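Local coordinates for protein alanyl-tRNA synthetase (Aquifex aeolicus, PDB 3G98) that attaches alanine to its cognate tRNA, its C-Ala domain bringing the editing and aminoacylation functions together on one tRNA, at residues A[14-19]-A[40-45]; A[51-56]-A[87-92]; A[56-61]-A[82-87]. One frame throughout, in Å; residues are numbered along the deposited sequence. Where two conformers were deposited one is given.

Contact 1. Residues A[14-19]-A[40-45]; sequences GVFEEV and VFIASR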
loop_
_atom_site.group_PDB
_atom_site.type_symbol
_atom_site.label_atom_id
_atom_site.label_comp_id
_atom_site.label_asym_id
_atom_site.label_seq_id
_atom_site.Cartn_x
_atom_site.Cartn_y
_atom_site.Cartn_z
ATOM N N GLY A 14 5.708 3.902 3.298
ATOM C CA GLY A 14 6.864 3.609 4.126
ATOM C C GLY A 14 6.879 2.166 4.553
ATOM O O GLY A 14 5.846 1.494 4.550
ATOM N N VAL A 15 8.053 1.673 4.918
ATOM C CA VAL A 15 8.150 0.314 5.428
ATOM C C VAL A 15 8.720 0.377 6.835
ATOM O O VAL A 15 9.676 1.115 7.094
ATOM C CB VAL A 15 9.031 -0.584 4.511
ATOM C CG1 VAL A 15 10.340 0.110 4.180
ATOM C CG2 VAL A 15 9.275 -1.928 5.162
ATOM N N PHE A 16 8.092 -0.358 7.748
ATOM C CA PHE A 16 8.441 -0.327 9.154
ATOM C C PHE A 16 9.051 -1.667 9.531
ATOM O O PHE A 16 8.847 -2.657 8.845
ATOM C CB PHE A 16 7.183 -0.096 10.002
ATOM C CG PHE A 16 6.478 1.202 9.711
ATOM C CD1 PHE A 16 5.490 1.273 8.738
ATOM C CD2 PHE A 16 6.806 2.351 10.410
ATOM C CE1 PHE A 16 4.836 2.468 8.472
ATOM C CE2 PHE A 16 6.161 3.557 10.149
ATOM C CZ PHE A 16 5.175 3.615 9.176
ATOM N N GLU A 17 9.804 -1.703 10.619
ATOM C CA GLU A 17 10.288 -2.985 11.114
ATOM C C GLU A 17 9.357 -3.469 12.204
ATOM O O GLU A 17 8.963 -2.692 13.082
ATOM C CB GLU A 17 11.704 -2.857 11.697
ATOM C CG GLU A 17 12.755 -2.324 10.735
ATOM C CD GLU A 17 13.296 -3.395 9.799
ATOM O OE1 GLU A 17 13.320 -4.579 10.186
ATOM O OE2 GLU A 17 13.705 -3.051 8.675
ATOM N N GLU A 18 9.013 -4.750 12.142
ATOM C CA GLU A 18 8.393 -5.463 13.259
ATOM C C GLU A 18 6.970 -5.039 13.642
ATOM O O GLU A 18 6.518 -5.330 14.751
ATOM C CB GLU A 18 9.300 -5.400 14.503
ATOM C CG GLU A 18 10.789 -5.572 14.210
ATOM C CD GLU A 18 11.150 -6.953 13.671
ATOM O OE1 GLU A 18 10.291 -7.864 13.690
ATOM O OE2 GLU A 18 12.308 -7.128 13.234
ATOM N N VAL A 19 6.255 -4.370 12.741
ATOM C CA VAL A 19 4.867 -3.998 13.014
ATOM C C VAL A 19 3.932 -5.162 12.712
ATOM O O VAL A 19 4.056 -5.800 11.670
ATOM C CB VAL A 19 4.452 -2.748 12.198
ATOM C CG1 VAL A 19 2.952 -2.540 12.258
ATOM C CG2 VAL A 19 5.189 -1.518 12.721
ATOM N N VAL A 40 -2.507 5.079 0.546
ATOM C CA VAL A 40 -1.537 4.705 1.574
ATOM C C VAL A 40 -0.959 3.347 1.228
ATOM O O VAL A 40 -1.703 2.380 1.036
ATOM C CB VAL A 40 -2.208 4.625 2.958
ATOM C CG1 VAL A 40 -1.199 4.238 4.034
ATOM C CG2 VAL A 40 -2.915 5.938 3.284
ATOM N N PHE A 41 0.364 3.271 1.121
ATOM C CA PHE A 41 1.025 1.994 0.870
ATOM C C PHE A 41 2.083 1.796 1.929
ATOM O O PHE A 41 3.163 2.377 1.864
ATOM C CB PHE A 41 1.619 1.975 -0.547
ATOM C CG PHE A 41 2.432 0.742 -0.875
ATOM C CD1 PHE A 41 2.022 -0.529 -0.469
ATOM C CD2 PHE A 41 3.597 0.858 -1.624
ATOM C CE1 PHE A 41 2.777 -1.661 -0.797
ATOM C CE2 PHE A 41 4.341 -0.263 -1.961
ATOM C CZ PHE A 41 3.931 -1.524 -1.536
ATOM N N ILE A 42 1.763 0.999 2.939
ATOM C CA ILE A 42 2.727 0.791 4.010
ATOM C C ILE A 42 3.002 -0.687 4.178
ATOM O O ILE A 42 2.189 -1.538 3.808
ATOM C CB ILE A 42 2.301 1.429 5.353
ATOM C CG1 ILE A 42 0.969 0.850 5.835
ATOM C CG2 ILE A 42 2.247 2.955 5.225
ATOM C CD1 ILE A 42 0.517 1.389 7.196
ATOM N N ALA A 43 4.164 -0.983 4.729
ATOM C CA ALA A 43 4.604 -2.357 4.834
ATOM C C ALA A 43 5.328 -2.550 6.154
ATOM O O ALA A 43 5.777 -1.580 6.782
ATOM C CB ALA A 43 5.513 -2.698 3.677
ATOM N N SER A 44 5.433 -3.810 6.570
ATOM C CA SER A 44 6.177 -4.159 7.772
ATOM C C SER A 44 7.104 -5.310 7.453
ATOM O O SER A 44 6.661 -6.360 6.976
ATOM C CB SER A 44 5.236 -4.575 8.888
ATOM O OG SER A 44 5.967 -5.041 10.015
ATOM N N ARG A 45 8.392 -5.092 7.692
ATOM C CA ARG A 45 9.390 -6.128 7.497
ATOM C C ARG A 45 9.553 -6.901 8.799
ATOM O O ARG A 45 9.821 -6.311 9.851
ATOM C CB ARG A 45 10.734 -5.520 7.101
ATOM C CG ARG A 45 11.741 -6.573 6.687
ATOM C CD ARG A 45 13.148 -6.030 6.516
ATOM N NE ARG A 45 14.050 -7.123 6.152
ATOM C CZ ARG A 45 14.853 -7.125 5.092
ATOM N NH1 ARG A 45 14.913 -6.068 4.294
ATOM N NH2 ARG A 45 15.615 -8.181 4.848
#

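Contact 2. Residues A[51-56]-A[87-92]; sequences NFVIGV and LAQGGG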
loop_
_atom_site.group_PDB
_atom_site.type_symbol
_atom_site.label_atom_id
_atom_site.label_comp_id
_atom_site.label_asym_id
_atom_site.label_seq_id
_atom_site.Cartn_x
_atom_site.Cartn_y
_atom_site.Cartn_z
ATOM N N ASN A 51 4.849 -7.877 5.145
ATOM C CA ASN A 51 3.401 -7.742 5.072
ATOM C C ASN A 51 3.106 -6.330 4.596
ATOM O O ASN A 51 3.803 -5.398 4.976
ATOM C CB ASN A 51 2.778 -8.000 6.452
ATOM C CG ASN A 51 1.257 -7.971 6.427
ATOM O OD1 ASN A 51 0.646 -6.906 6.401
ATOM N ND2 ASN A 51 0.640 -9.152 6.452
ATOM N N PHE A 52 2.083 -6.171 3.765
ATOM C CA PHE A 52 1.822 -4.866 3.184
ATOM C C PHE A 52 0.327 -4.576 3.023
ATOM O O PHE A 52 -0.492 -5.489 2.890
ATOM C CB PHE A 52 2.562 -4.713 1.845
ATOM C CG PHE A 52 2.357 -5.859 0.908
ATOM C CD1 PHE A 52 3.157 -6.999 0.995
ATOM C CD2 PHE A 52 1.346 -5.819 -0.045
ATOM C CE1 PHE A 52 2.971 -8.068 0.146
ATOM C CE2 PHE A 52 1.142 -6.894 -0.902
ATOM C CZ PHE A 52 1.958 -8.025 -0.806
ATOM N N VAL A 53 -0.007 -3.293 3.033
ATOM C CA VAL A 53 -1.391 -2.850 2.972
ATOM C C VAL A 53 -1.512 -1.673 2.010
ATOM O O VAL A 53 -0.632 -0.810 1.947
ATOM C CB VAL A 53 -1.877 -2.371 4.353
ATOM C CG1 VAL A 53 -3.271 -1.726 4.249
ATOM C CG2 VAL A 53 -1.864 -3.525 5.380
ATOM N N ILE A 54 -2.611 -1.646 1.276
ATOM C CA ILE A 54 -2.987 -0.487 0.474
ATOM C C ILE A 54 -4.342 -0.025 0.977
ATOM O O ILE A 54 -5.295 -0.808 1.020
ATOM C CB ILE A 54 -3.107 -0.834 -1.028
ATOM C CG1 ILE A 54 -1.771 -1.321 -1.592
ATOM C CG2 ILE A 54 -3.601 0.389 -1.820
ATOM C CD1 ILE A 54 -0.870 -0.220 -2.053
ATOM N N GLY A 55 -4.411 1.232 1.400
ATOM C CA GLY A 55 -5.683 1.841 1.784
ATOM C C GLY A 55 -5.873 3.104 0.975
ATOM O O GLY A 55 -4.919 3.852 0.763
ATOM N N VAL A 56 -7.091 3.340 0.498
ATOM C CA VAL A 56 -7.363 4.554 -0.264
ATOM C C VAL A 56 -8.555 5.297 0.335
ATOM O O VAL A 56 -9.400 4.693 1.000
ATOM C CB VAL A 56 -7.590 4.280 -1.793
ATOM C CG1 VAL A 56 -6.415 3.511 -2.398
ATOM C CG2 VAL A 56 -8.880 3.539 -2.035
ATOM N N LEU A 87 -9.507 -0.889 0.760
ATOM C CA LEU A 87 -8.514 -1.419 1.696
ATOM C C LEU A 87 -8.196 -2.895 1.418
ATOM O O LEU A 87 -9.072 -3.774 1.479
ATOM C CB LEU A 87 -8.988 -1.240 3.140
ATOM C CG LEU A 87 -7.987 -1.501 4.273
ATOM C CD1 LEU A 87 -6.839 -0.492 4.238
ATOM C CD2 LEU A 87 -8.678 -1.480 5.634
ATOM N N ALA A 88 -6.930 -3.162 1.136
ATOM C CA ALA A 88 -6.483 -4.523 0.806
ATOM C C ALA A 88 -5.120 -4.803 1.445
ATOM O O ALA A 88 -4.395 -3.877 1.791
ATOM C CB ALA A 88 -6.414 -4.694 -0.706
ATOM N N GLN A 89 -4.773 -6.081 1.600
ATOM C CA GLN A 89 -3.581 -6.461 2.356
ATOM C C GLN A 89 -3.002 -7.765 1.822
ATOM O O GLN A 89 -3.724 -8.581 1.240
ATOM C CB GLN A 89 -3.943 -6.588 3.848
ATOM C CG GLN A 89 -2.830 -7.058 4.785
ATOM C CD GLN A 89 -3.158 -6.773 6.255
ATOM O OE1 GLN A 89 -4.328 -6.728 6.641
ATOM N NE2 GLN A 89 -2.125 -6.563 7.069
ATOM N N GLY A 90 -1.702 -7.961 2.017
ATOM C CA GLY A 90 -1.054 -9.190 1.561
ATOM C C GLY A 90 0.262 -9.464 2.267
ATOM O O GLY A 90 0.748 -8.646 3.063
ATOM N N GLY A 91 0.833 -10.628 1.977
ATOM C CA GLY A 91 2.137 -10.997 2.510
ATOM C C GLY A 91 3.025 -11.451 1.369
ATOM O O GLY A 91 2.532 -11.896 0.324
ATOM N N GLY A 92 4.333 -11.320 1.559
ATOM C CA GLY A 92 5.294 -11.647 0.516
ATOM C C GLY A 92 6.641 -12.048 1.078
ATOM O O GLY A 92 6.849 -12.006 2.294
#

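Contact 3. Residues A[56-61]-A[82-87]; sequences VSKEIS and GGRADL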
loop_
_atom_site.group_PDB
_atom_site.type_symbol
_atom_site.label_atom_id
_atom_site.label_comp_id
_atom_site.label_asym_id
_atom_site.label_seq_id
_atom_site.Cartn_x
_atom_site.Cartn_y
_atom_site.Cartn_z
ATOM N N VAL A 56 -7.091 3.340 0.498
ATOM C CA VAL A 56 -7.363 4.554 -0.264
ATOM C C VAL A 56 -8.555 5.297 0.335
ATOM O O VAL A 56 -9.400 4.693 1.000
ATOM C CB VAL A 56 -7.590 4.280 -1.793
ATOM C CG1 VAL A 56 -6.415 3.511 -2.398
ATOM C CG2 VAL A 56 -8.880 3.539 -2.035
ATOM N N SER A 57 -8.606 6.607 0.132
ATOM C CA SER A 57 -9.776 7.374 0.537
ATOM C C SER A 57 -10.991 6.777 -0.152
ATOM O O SER A 57 -10.949 6.484 -1.348
ATOM C CB SER A 57 -9.621 8.830 0.122
ATOM O OG SER A 57 -8.563 9.448 0.815
ATOM N N LYS A 58 -12.085 6.604 0.579
ATOM C CA LYS A 58 -13.237 5.919 -0.006
ATOM C C LYS A 58 -13.724 6.589 -1.292
ATOM O O LYS A 58 -14.209 5.913 -2.210
ATOM C CB LYS A 58 -14.374 5.753 1.007
ATOM C CG LYS A 58 -15.572 5.011 0.432
ATOM C CD LYS A 58 -16.067 3.910 1.358
ATOM C CE LYS A 58 -17.048 2.999 0.614
ATOM N NZ LYS A 58 -17.200 1.681 1.300
ATOM N N GLU A 59 -13.562 7.908 -1.370
ATOM C CA GLU A 59 -14.025 8.679 -2.526
ATOM C C GLU A 59 -13.324 8.305 -3.835
ATOM O O GLU A 59 -13.870 8.522 -4.909
ATOM C CB GLU A 59 -13.877 10.181 -2.275
ATOM C CG GLU A 59 -14.813 10.731 -1.204
ATOM C CD GLU A 59 -14.270 10.565 0.208
ATOM O OE1 GLU A 59 -13.170 9.988 0.375
ATOM O OE2 GLU A 59 -14.945 11.024 1.156
ATOM N N ILE A 60 -12.121 7.740 -3.749
ATOM C CA ILE A 60 -11.340 7.431 -4.952
ATOM C C ILE A 60 -11.183 5.927 -5.212
ATOM O O ILE A 60 -10.334 5.508 -5.999
ATOM C CB ILE A 60 -9.948 8.106 -4.918
ATOM C CG1 ILE A 60 -9.102 7.545 -3.770
ATOM C CG2 ILE A 60 -10.093 9.612 -4.798
ATOM C CD1 ILE A 60 -7.643 7.963 -3.824
ATOM N N SER A 61 -12.022 5.128 -4.556
ATOM C CA SER A 61 -12.048 3.664 -4.702
ATOM C C SER A 61 -12.174 3.156 -6.140
ATOM O O SER A 61 -11.591 2.128 -6.490
ATOM C CB SER A 61 -13.201 3.074 -3.872
ATOM O OG SER A 61 -12.971 3.228 -2.482
ATOM N N GLY A 82 -5.344 -9.311 -1.177
ATOM C CA GLY A 82 -6.771 -9.285 -1.443
ATOM C C GLY A 82 -7.451 -8.373 -0.444
ATOM O O GLY A 82 -6.827 -7.905 0.504
ATOM N N GLY A 83 -8.729 -8.111 -0.670
ATOM C CA GLY A 83 -9.506 -7.254 0.213
ATOM C C GLY A 83 -10.617 -6.575 -0.558
ATOM O O GLY A 83 -11.245 -7.195 -1.431
ATOM N N ARG A 84 -10.846 -5.301 -0.234
ATOM C CA ARG A 84 -11.860 -4.461 -0.889
ATOM C C ARG A 84 -11.233 -3.346 -1.707
ATOM O O ARG A 84 -10.042 -3.098 -1.619
ATOM C CB ARG A 84 -12.768 -3.803 0.150
ATOM C CG ARG A 84 -13.666 -4.734 0.891
ATOM C CD ARG A 84 -14.939 -4.002 1.253
ATOM N NE ARG A 84 -15.736 -3.725 0.056
ATOM C CZ ARG A 84 -16.707 -2.818 -0.005
ATOM N NH1 ARG A 84 -17.006 -2.082 1.064
ATOM N NH2 ARG A 84 -17.379 -2.650 -1.138
ATOM N N ALA A 85 -12.055 -2.646 -2.486
ATOM C CA ALA A 85 -11.549 -1.561 -3.319
ATOM C C ALA A 85 -10.883 -0.441 -2.511
ATOM O O ALA A 85 -10.032 0.276 -3.036
ATOM C CB ALA A 85 -12.668 -0.997 -4.211
ATOM N N ASP A 86 -11.269 -0.284 -1.246
ATOM C CA ASP A 86 -10.732 0.826 -0.456
ATOM C C ASP A 86 -9.624 0.415 0.508
ATOM O O ASP A 86 -8.885 1.273 0.995
ATOM C CB ASP A 86 -11.842 1.571 0.291
ATOM C CG ASP A 86 -12.501 0.718 1.359
ATOM O OD1 ASP A 86 -12.967 -0.398 1.033
ATOM O OD2 ASP A 86 -12.553 1.165 2.526
ATOM N N LEU A 87 -9.507 -0.889 0.760
ATOM C CA LEU A 87 -8.514 -1.419 1.696
ATOM C C LEU A 87 -8.196 -2.895 1.418
ATOM O O LEU A 87 -9.072 -3.774 1.479
ATOM C CB LEU A 87 -8.988 -1.240 3.140
ATOM C CG LEU A 87 -7.987 -1.501 4.273
ATOM C CD1 LEU A 87 -6.839 -0.492 4.238
ATOM C CD2 LEU A 87 -8.678 -1.480 5.634
#

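Contact 1. Residues A[14-19]-A[40-45]
Strands 9-17 and 38-46 run side by side in parallel here, with V15 level with A43 and F16 level with S44. Five backbone hydrogen bonds form the ladder, from G14 N to F41 O at one end to E18 N to R45 O at the other. In the shortest of them R45 N lies 2.7 Å from F16 O, nearly along the C=O axis. A43 O takes F16 N from above its carbonyl plane, at 2.8 Å.

That same oxygen accompanies the F16 side chain. F16 CB stands 3.8 Å from A43 O and CG somewhat farther, while F16 CD1 closes to 3.5 Å from A43 O, so the carbonyl lies at the ring edge, near the ring plane. Farther round, F16 CE1 reaches I42 CB at 4.2 Å, the two side chains crossing obliquely, and M1 touches both. CG beside the backbone N, anti to the carbonyl carbon (chi1 -61°), sends the ring back along the strand toward I42, on the face it shares with I42 and S44.

S44 OG points anti to its backbone N (chi1 174°) and donates to V19 O at 2.6 Å, in the carbonyl plane and on a lone pair. The bond ties the chain leaving strand 9-17 back to its neighbour. On the other face V15 CG2 packs on A43 CB at 4.1 Å, and F98 touches both residues. E17 and R45 lie side by side, E17 OE2 being 3.7 Å from R45 CD, but their charged ends do not meet; R45 runs extended to a salt bridge with D96.

L24 of helix 21-31 touches both V19 and I42, as the helix covers this face in the beta-alpha-beta crossover of strand 9-17, helix 21-31 and strand 38-46.

Contact 2. Residues A[51-56]-A[87-92]
Four backbone hydrogen bonds join the antiparallel strands 49-56 and 87-92: F52 N to G90 O, G90 N to F52 O, I54 N to A88 O and A88 N to I54 O, each 2.9 Å. The N-H and the C=O of all four residues are thus satisfied across the strands. The N-H of G90 and that of A88 point nearly along the C=O axes of F52 and I54, whereas I54 N sits above the carbonyl plane of A88.

A side-chain bond runs beside the ladder. Q89 is stretched out beyond CG, and Q89 NE2 gives a nearly straight bond (167°) to N51 OD1 at 2.9 Å, on a lone pair and in the Asn carbonyl plane, although the two amide planes stand 80° apart. NE2 also donates to P21 O, and OE1 accepts from R25 NH1, which fixes the rotation of the Gln amide. On its way Q89 passes V53, with V53 CG2 lying 3.5 Å from Q89 NE2.

On the other face the F52 ring, its CG in the crowded position between N and C (chi1 50°), lies over the backbone of G90. G90 CA is 4.2 Å from the F52 ring centroid in a CH-pi contact, a closeness that glycine allows.

Helix 21-31 covers the N51, V53 and Q89 side, while I70 of helix 66-76 packs on F52, I54 and A88; strand 38-46 flanks 49-56 along its far edge.

Contact 3. Residues A[56-61]-A[82-87]
Segment 82-87 makes a tight beta-hairpin between strands 82-83 and 87-92, with A85 and D86 at the corners of a type I turn, and the loop after strand 49-56 packs against it. At the start, G82 pairs through its backbone with Q89, and G83 adopts a positive phi (152°) that suits a glycine. R84 closes the turn: R84 N donates to L87 O at 2.9 Å, and its O receives the longer bond from L87 N. The side chain of R84, bent at chi2 and chi3, brings R84 NH1 to 3.8 Å from K58 NZ. These like charges approach at an exposed edge, where the nearby carboxylate of D86 may ease their repulsion.

The A85 methyl lies beside the other segment, and S61, whose CB points toward it, brings S61 CB to 4.1 Å from A85 CB, while A85 O is 3.6 Å from V56 CG2. A backbone bond to A66 also ties A85 to the start of helix 66-76.

D86 is the most deeply engaged residue. Its CG occupies the crowded position between N and C (chi1 66°), and OD2 forms a salt bridge with R32, which also binds V56 O. D86 CB lies 3.4 Å from S61 OG, a hydroxyl that donates back to K58 O, the carbonyl of the first residue of the short 3-10 segment 58-59. D86 O finally accepts V56 N at 2.8 Å, almost straight at the hydrogen (169°) but from above the carbonyl plane.

Overall arrangement
From the N terminus, strand 9-17 leads through helix 21-31 into strand 38-46, and contact 1 closes that loop. The chain then turns directly into strand 49-56, which pairs with 38-46 through bonds such as V40 N to G55 O, so contacts 1 and 2 abut in one sheet although they follow in series. Contact 2 closes the longer excursion through helix 66-76. Contact 3 is nested inside that excursion, shares V56 and L87 with contact 2, and ties the loop leaving strand 49-56 to the hairpin turn between edge strand 82-83 and strand 87-92. Contacts 1 and 3 lie on opposite sides of the chain's centre, their centres about 18 Å apart.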